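Local coordinates for substrate-binding protein (Synechococcus sp., PDB 6WPN) that probably binds sugars or oligosaccharides as the periplasmic substrate-binding component of a transport system, at residues W139-R144 against A295-M300; V88-P93 against T301-R306; D191-L196 against Q244-A249. One frame throughout, in Å; residues are numbered along the deposited sequence.

Interaction 1: residues W139-R144 against A295-M300; sequences WYLTVR and ANVALM
A two-stranded antiparallel pairing in the central mixed sheet of this solute-binding protein joins strand 137-149 to strand 295-303, with short-segment axes 166° apart. Strand 137-149 also pairs with 260-263 and strand 295-303 with 87-90, an arrangement consistent with segments passing between the two lobes of a periplasmic binding protein. Four backbone bonds set the register. Thr142 and Ala298 form a hydrogen-bonded pair whose two N-H groups each meet the other residue's carbonyl. Further along, Met300 N reaches Tyr140 O at 3.0 Å, nearly along the C=O axis, and Trp139 N gives to Met300 O at 2.7 Å. Leu141 and Leu299 form the non-hydrogen-bonded pair between them.

On the face bearing Tyr140 and Thr142, the selenomethionine Met300 lies alongside the Tyr140 ring and points the same way. Met300 CG sits over one face of the Tyr140 ring, 3.7 Å from its centroid, a CH-pi contact; Met300 SE stands obliquely, 5.4 Å from the same centroid. A chi1 of -57°, with CG anti to the carbonyl carbon, swings Met300 CG over the ring. Thr142 OG1 rests against Ala298 CB on the same side. On the opposite face the contacts between the strands are apolar: Leu141 CD1 touches Val297 CG2 at 3.6 Å, and Val143 CG2 meets that same methyl. At the far end the Arg144 guanidinium and Asn296 amide planes are 42° apart. Arg144 NH2 is salt-bridged to Glu198 and Asn296 OD1 accepts from Leu381 N, while Arg144 NH1 and Asn296 ND2, both donors, approach to 3.3 Å without bonding.

Interaction 2: residues V88-P93 against T301-R306; sequences VNLNPP and TLAVPR
Val88 and Ala303 exchange two backbone hydrogen bonds, Val88 N to Ala303 O and Ala303 N to Val88 O, each 2.7 Å long. Leu90 and Thr301 do the same one hydrogen-bonded pair further along the ladder: Thr301 N meets Leu90 O at 2.8 Å, and Leu90 N gives to Thr301 O from 42° above its carbonyl plane. The second donor to Thr301 O is a side chain. Asn89 ND2 comes to Thr301 O at 2.7 Å from the opposite face of that plane, leaving the acceptor gripped from both sides. With chi1 at 178°, the Asn89 amide reaches across the strands, and Thr301 O lies nearly in the amide plane. Thr301 OG1 adds a weak bond of 3.2 Å to Leu90 O.

These bonds make an antiparallel ladder, strand 87-90 against strand 295-303, in the mixed sheet where 87-90 also runs parallel to 30-35. Past it, Asn91 N-caps helix 92-99, its OD1 accepting from Phe94 N.

The apolar contacts flank the ladder. Val88 CG2 lies 3.6 Å from Pro305 CG, and Leu90 CD1 meets Ala303 CB on the face they share with Thr301. On the other face, Leu302 CD2 packs against Asn89 CA and CB, Leu302 CD2 standing 3.7 Å from Asn89 CA.

Interaction 3: residues D191-L196 against Q244-A249; sequences DDSAEL and QGQRRA
Gln246 reaches across to Ser193 and Glu195, while Asp192 lays its carboxylate against the backbone of Gly245. The methylene Gln246 CG meets Ser193 CB at 3.7 Å. A bend at chi2 (-58°) then brings the amide near Glu195, whose chain is extended beyond CG. The two side chains cross at about a right angle, with carboxylate and amide planes 57° apart. Glu195 OE1 and Gln246 NE2 remain 3.9 Å from each other, and no hydrogen bond spans the segments.

The contact brings together the starts of two helices, 195-202 and 246-254. Ser193 OG accepts from Glu195 N at 3.0 Å, an ST turn leading into the first, and Gly245 is the N-cap of the second. Asp192 OD2 rests 3.7 Å from Gly245 CA; Asp192 OD1 lies equally far from Gln246 N, too long for a bond, yet the helix start probably favours the negative charge. Asp192 OD1 accepts from Ser193 N at 2.8 Å on its anti side, a bent bond that helps to set the carboxylate's rotation. With an alanine here, Ser193 N would probably lose its side-chain acceptor and a gap would be likely to open beside Gly245. Ser193 O, for its part, bonds to the Tyr396 hydroxyl of helix 388-403.

Interactions 1 and 2 are successive parts of one sheet: strand 295-303 meets 139-142 through residues 298-300 and meets 88-90 through 301-303, while Leu302 also bonds to Ile137 of strand 137-149. Their centres are about 15 Å apart, and they touch, Met300 CE lying 3.2 Å from Asn89 OD1 and Trp139 CE3 3.7 Å from Leu302 CD2. Interaction 3 lies off this ladder, its centre about 16 Å from that of interaction 1, which it meets where Arg144 NH2 packs 3.6 Å from Glu195 CG. Interactions 2 and 3 do not touch; their nearest atoms are about 7 Å apart. Along the chain the three are nested, 3 within 1 and 1 within 2.

Interaction 1: residues W139-R144 against A295-M300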
# COMPACT_ATOMS: atom_id res chain seq x y z
N TRP A 139 12.16 -0.47 -4.82
CA TRP A 139 12.39 0.95 -4.64
C TRP A 139 12.13 1.31 -3.19
O TRP A 139 12.94 0.98 -2.32
CB TRP A 139 11.51 1.76 -5.60
CG TRP A 139 11.85 3.21 -5.66
CD1 TRP A 139 12.86 3.85 -5.00
CD2 TRP A 139 11.18 4.21 -6.42
NE1 TRP A 139 12.85 5.19 -5.30
CE2 TRP A 139 11.83 5.44 -6.18
CE3 TRP A 139 10.08 4.20 -7.30
CZ2 TRP A 139 11.42 6.63 -6.77
CZ3 TRP A 139 9.68 5.39 -7.89
CH2 TRP A 139 10.35 6.59 -7.62
N TYR A 140 11.04 2.00 -2.90
CA TYR A 140 10.69 2.36 -1.54
C TYR A 140 9.50 1.55 -1.06
O TYR A 140 8.88 0.79 -1.80
CB TYR A 140 10.38 3.86 -1.43
CG TYR A 140 9.13 4.29 -2.14
CD1 TYR A 140 9.14 4.58 -3.50
CD2 TYR A 140 7.93 4.42 -1.45
CE1 TYR A 140 7.99 4.99 -4.15
CE2 TYR A 140 6.77 4.82 -2.10
CZ TYR A 140 6.81 5.10 -3.44
OH TYR A 140 5.66 5.51 -4.08
N LEU A 141 9.19 1.71 0.23
CA LEU A 141 8.08 0.99 0.83
C LEU A 141 7.50 1.82 1.97
O LEU A 141 8.17 2.68 2.55
CB LEU A 141 8.51 -0.41 1.28
CG LEU A 141 9.59 -0.47 2.35
CD1 LEU A 141 9.03 -0.24 3.72
CD2 LEU A 141 10.26 -1.85 2.27
N THR A 142 6.23 1.56 2.27
CA THR A 142 5.49 2.27 3.30
C THR A 142 4.87 1.28 4.26
O THR A 142 4.27 0.28 3.84
CB THR A 142 4.36 3.14 2.71
OG1 THR A 142 3.36 2.28 2.15
CG2 THR A 142 4.87 4.02 1.60
N VAL A 143 5.05 1.52 5.55
CA VAL A 143 4.32 0.83 6.61
C VAL A 143 3.32 1.83 7.17
O VAL A 143 3.71 2.81 7.80
CB VAL A 143 5.25 0.30 7.70
CG1 VAL A 143 4.45 -0.40 8.78
CG2 VAL A 143 6.29 -0.64 7.09
N ARG A 144 2.03 1.59 6.94
CA ARG A 144 1.00 2.50 7.42
C ARG A 144 0.72 2.27 8.90
O ARG A 144 0.68 1.13 9.38
CB ARG A 144 -0.28 2.36 6.61
CG ARG A 144 -1.00 1.05 6.77
CD ARG A 144 -2.30 1.07 5.99
NE ARG A 144 -2.94 -0.24 6.04
CZ ARG A 144 -2.78 -1.18 5.11
NH1 ARG A 144 -2.02 -0.95 4.05
NH2 ARG A 144 -3.40 -2.35 5.24
N ALA A 295 1.92 -6.95 10.25
CA ALA A 295 1.45 -5.73 9.62
C ALA A 295 1.76 -5.77 8.13
O ALA A 295 2.56 -6.57 7.65
CB ALA A 295 2.10 -4.50 10.25
N ASN A 296 1.08 -4.90 7.39
CA ASN A 296 1.22 -4.84 5.95
C ASN A 296 2.27 -3.81 5.55
O ASN A 296 2.40 -2.76 6.19
CB ASN A 296 -0.11 -4.49 5.29
CG ASN A 296 -0.07 -4.67 3.80
OD1 ASN A 296 0.10 -5.78 3.30
ND2 ASN A 296 -0.20 -3.57 3.07
N VAL A 297 3.01 -4.12 4.49
CA VAL A 297 3.98 -3.19 3.93
C VAL A 297 3.71 -3.09 2.43
O VAL A 297 3.62 -4.10 1.73
CB VAL A 297 5.43 -3.62 4.21
CG1 VAL A 297 5.68 -5.06 3.78
CG2 VAL A 297 6.41 -2.68 3.53
N ALA A 298 3.57 -1.86 1.95
CA ALA A 298 3.33 -1.57 0.54
C ALA A 298 4.67 -1.46 -0.18
O ALA A 298 5.43 -0.52 0.06
CB ALA A 298 2.51 -0.29 0.38
N LEU A 299 4.94 -2.40 -1.07
CA LEU A 299 6.21 -2.43 -1.79
C LEU A 299 6.08 -1.73 -3.14
O LEU A 299 5.16 -2.02 -3.91
CB LEU A 299 6.69 -3.87 -1.98
CG LEU A 299 7.87 -4.10 -2.92
CD1 LEU A 299 9.04 -3.20 -2.58
CD2 LEU A 299 8.29 -5.57 -2.89
N MSE A 300 7.00 -0.81 -3.42
CA MSE A 300 7.09 -0.16 -4.72
C MSE A 300 8.36 -0.60 -5.44
O MSE A 300 9.44 -0.57 -4.86
CB MSE A 300 7.07 1.36 -4.56
CG MSE A 300 5.85 1.87 -3.83
SE MSE A 300 4.20 1.30 -4.70
CE MSE A 300 4.40 2.23 -6.40

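Interaction 2: residues V88-P93 against T301-R306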
# COMPACT_ATOMS: atom_id res chain seq x y z
N VAL A 88 9.35 1.15 -15.48
CA VAL A 88 7.98 1.31 -15.04
C VAL A 88 7.91 1.03 -13.55
O VAL A 88 8.50 0.06 -13.06
CB VAL A 88 7.01 0.39 -15.81
CG1 VAL A 88 5.58 0.69 -15.43
CG2 VAL A 88 7.20 0.57 -17.29
N ASN A 89 7.16 1.87 -12.84
CA ASN A 89 6.97 1.73 -11.40
C ASN A 89 5.77 0.82 -11.14
O ASN A 89 4.66 1.11 -11.57
CB ASN A 89 6.76 3.11 -10.77
CG ASN A 89 6.50 3.04 -9.29
OD1 ASN A 89 5.74 3.85 -8.76
ND2 ASN A 89 7.12 2.09 -8.62
N LEU A 90 6.01 -0.28 -10.42
CA LEU A 90 4.98 -1.28 -10.19
C LEU A 90 4.91 -1.62 -8.71
O LEU A 90 5.75 -1.21 -7.91
CB LEU A 90 5.25 -2.56 -11.00
CG LEU A 90 5.34 -2.45 -12.52
CD1 LEU A 90 5.49 -3.84 -13.12
CD2 LEU A 90 4.13 -1.75 -13.09
N ASN A 91 3.89 -2.40 -8.36
CA ASN A 91 3.71 -3.01 -7.06
C ASN A 91 3.56 -4.52 -7.26
O ASN A 91 3.26 -4.97 -8.37
CB ASN A 91 2.50 -2.44 -6.31
CG ASN A 91 1.18 -2.83 -6.94
OD1 ASN A 91 1.09 -3.06 -8.14
ND2 ASN A 91 0.14 -2.92 -6.11
N PRO A 92 3.79 -5.32 -6.22
CA PRO A 92 3.81 -6.79 -6.39
C PRO A 92 2.58 -7.33 -7.10
O PRO A 92 2.72 -8.18 -7.98
CB PRO A 92 3.93 -7.32 -4.95
CG PRO A 92 3.89 -6.10 -4.04
CD PRO A 92 4.28 -4.93 -4.89
N PRO A 93 1.35 -6.89 -6.74
CA PRO A 93 0.18 -7.44 -7.47
C PRO A 93 0.21 -7.17 -8.97
O PRO A 93 0.08 -8.10 -9.77
CB PRO A 93 -1.00 -6.75 -6.79
CG PRO A 93 -0.52 -6.42 -5.45
CD PRO A 93 0.90 -6.01 -5.65
N THR A 301 8.22 -1.02 -6.69
CA THR A 301 9.34 -1.55 -7.46
C THR A 301 9.46 -0.84 -8.79
O THR A 301 8.59 -0.06 -9.20
CB THR A 301 9.21 -3.06 -7.70
OG1 THR A 301 8.03 -3.32 -8.48
CG2 THR A 301 9.11 -3.81 -6.38
N LEU A 302 10.57 -1.10 -9.48
CA LEU A 302 10.83 -0.57 -10.81
C LEU A 302 11.13 -1.74 -11.73
O LEU A 302 11.96 -2.59 -11.40
CB LEU A 302 12.00 0.42 -10.79
CG LEU A 302 11.73 1.70 -9.99
CD1 LEU A 302 12.93 2.62 -10.06
CD2 LEU A 302 10.46 2.39 -10.47
N ALA A 303 10.45 -1.79 -12.88
CA ALA A 303 10.59 -2.90 -13.81
C ALA A 303 10.95 -2.38 -15.20
O ALA A 303 10.71 -1.22 -15.53
CB ALA A 303 9.31 -3.75 -13.87
N VAL A 304 11.52 -3.27 -16.01
CA VAL A 304 11.93 -2.94 -17.37
C VAL A 304 11.13 -3.78 -18.37
O VAL A 304 11.34 -5.00 -18.47
CB VAL A 304 13.44 -3.17 -17.56
CG1 VAL A 304 13.87 -2.79 -18.98
CG2 VAL A 304 14.23 -2.39 -16.53
N PRO A 305 10.22 -3.17 -19.13
CA PRO A 305 9.43 -3.94 -20.10
C PRO A 305 10.32 -4.64 -21.12
O PRO A 305 11.37 -4.13 -21.51
CB PRO A 305 8.56 -2.86 -20.77
CG PRO A 305 8.44 -1.80 -19.71
CD PRO A 305 9.78 -1.77 -19.04
N ARG A 306 9.89 -5.83 -21.53
CA ARG A 306 10.68 -6.60 -22.49
C ARG A 306 10.77 -5.90 -23.84
O ARG A 306 11.76 -6.08 -24.56
CB ARG A 306 10.10 -8.00 -22.67
CG ARG A 306 10.72 -9.06 -21.75
CD ARG A 306 10.49 -10.46 -22.29
NE ARG A 306 11.00 -10.60 -23.65
CZ ARG A 306 10.97 -11.72 -24.36
NH1 ARG A 306 10.46 -12.83 -23.84
NH2 ARG A 306 11.46 -11.74 -25.59

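Interaction 3: residues D191-L196 against Q244-A249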
# COMPACT_ATOMS: atom_id res chain seq x y z
N ASP A 191 -12.14 -1.21 -6.66
CA ASP A 191 -10.75 -1.00 -7.05
C ASP A 191 -10.16 0.25 -6.41
O ASP A 191 -9.53 1.07 -7.10
CB ASP A 191 -10.60 -0.99 -8.56
CG ASP A 191 -10.48 -2.40 -9.13
OD1 ASP A 191 -10.14 -3.32 -8.35
OD2 ASP A 191 -10.70 -2.59 -10.35
N ASP A 192 -10.36 0.40 -5.11
CA ASP A 192 -9.73 1.48 -4.35
C ASP A 192 -8.70 0.83 -3.44
O ASP A 192 -7.98 -0.07 -3.87
CB ASP A 192 -10.77 2.28 -3.57
CG ASP A 192 -10.32 3.71 -3.28
OD1 ASP A 192 -9.46 3.91 -2.39
OD2 ASP A 192 -10.82 4.63 -3.96
N SER A 193 -8.62 1.26 -2.19
CA SER A 193 -7.63 0.70 -1.28
C SER A 193 -7.85 -0.79 -1.10
O SER A 193 -8.97 -1.30 -1.18
CB SER A 193 -7.71 1.39 0.08
OG SER A 193 -6.94 0.70 1.04
N ALA A 194 -6.75 -1.51 -0.87
CA ALA A 194 -6.78 -2.94 -0.63
C ALA A 194 -6.79 -3.27 0.86
O ALA A 194 -6.61 -4.43 1.23
CB ALA A 194 -5.60 -3.63 -1.32
N GLU A 195 -6.98 -2.26 1.72
CA GLU A 195 -6.91 -2.49 3.15
C GLU A 195 -7.93 -3.52 3.59
O GLU A 195 -7.66 -4.33 4.48
CB GLU A 195 -7.11 -1.18 3.91
CG GLU A 195 -6.87 -1.31 5.41
CD GLU A 195 -7.24 -0.07 6.19
OE1 GLU A 195 -7.53 0.98 5.55
OE2 GLU A 195 -7.27 -0.14 7.44
N LEU A 196 -9.11 -3.51 2.98
CA LEU A 196 -10.13 -4.49 3.33
C LEU A 196 -9.67 -5.90 2.99
O LEU A 196 -9.72 -6.80 3.82
CB LEU A 196 -11.43 -4.16 2.61
CG LEU A 196 -12.67 -4.96 3.01
CD1 LEU A 196 -13.06 -4.70 4.43
CD2 LEU A 196 -13.79 -4.59 2.07
N GLN A 244 -17.26 5.54 -1.20
CA GLN A 244 -16.14 6.46 -1.24
C GLN A 244 -14.89 5.78 -0.67
O GLN A 244 -14.99 4.88 0.17
CB GLN A 244 -16.44 7.75 -0.45
CG GLN A 244 -17.49 8.64 -1.11
CD GLN A 244 -17.80 9.90 -0.32
OE1 GLN A 244 -17.95 9.87 0.90
NE2 GLN A 244 -17.91 11.02 -1.02
N GLY A 245 -13.73 6.23 -1.14
CA GLY A 245 -12.47 5.63 -0.78
C GLY A 245 -11.76 6.35 0.35
O GLY A 245 -12.36 7.12 1.11
N GLN A 246 -10.44 6.13 0.43
CA GLN A 246 -9.66 6.62 1.55
C GLN A 246 -9.51 8.14 1.55
O GLN A 246 -9.15 8.71 2.58
CB GLN A 246 -8.28 5.96 1.55
CG GLN A 246 -8.30 4.49 1.92
CD GLN A 246 -8.90 4.25 3.30
OE1 GLN A 246 -8.58 4.95 4.26
NE2 GLN A 246 -9.79 3.26 3.39
N ARG A 247 -9.77 8.80 0.42
CA ARG A 247 -9.77 10.26 0.41
C ARG A 247 -10.88 10.80 1.31
O ARG A 247 -10.71 11.86 1.92
CB ARG A 247 -9.94 10.77 -1.02
CG ARG A 247 -8.77 10.45 -1.93
CD ARG A 247 -8.99 11.02 -3.32
NE ARG A 247 -7.90 10.67 -4.24
CZ ARG A 247 -7.88 10.99 -5.53
NH1 ARG A 247 -8.90 11.66 -6.06
NH2 ARG A 247 -6.86 10.64 -6.29
N ARG A 248 -12.01 10.10 1.39
CA ARG A 248 -13.06 10.48 2.32
C ARG A 248 -12.63 10.23 3.76
O ARG A 248 -12.95 11.03 4.66
CB ARG A 248 -14.35 9.73 1.99
CG ARG A 248 -15.47 9.91 2.99
CD ARG A 248 -15.88 11.36 3.11
NE ARG A 248 -17.02 11.52 4.01
CZ ARG A 248 -17.57 12.68 4.33
NH1 ARG A 248 -17.09 13.81 3.82
NH2 ARG A 248 -18.61 12.72 5.14
N ALA A 249 -11.92 9.13 4.02
CA ALA A 249 -11.40 8.89 5.36
C ALA A 249 -10.45 10.01 5.77
O ALA A 249 -10.53 10.52 6.89
CB ALA A 249 -10.67 7.55 5.41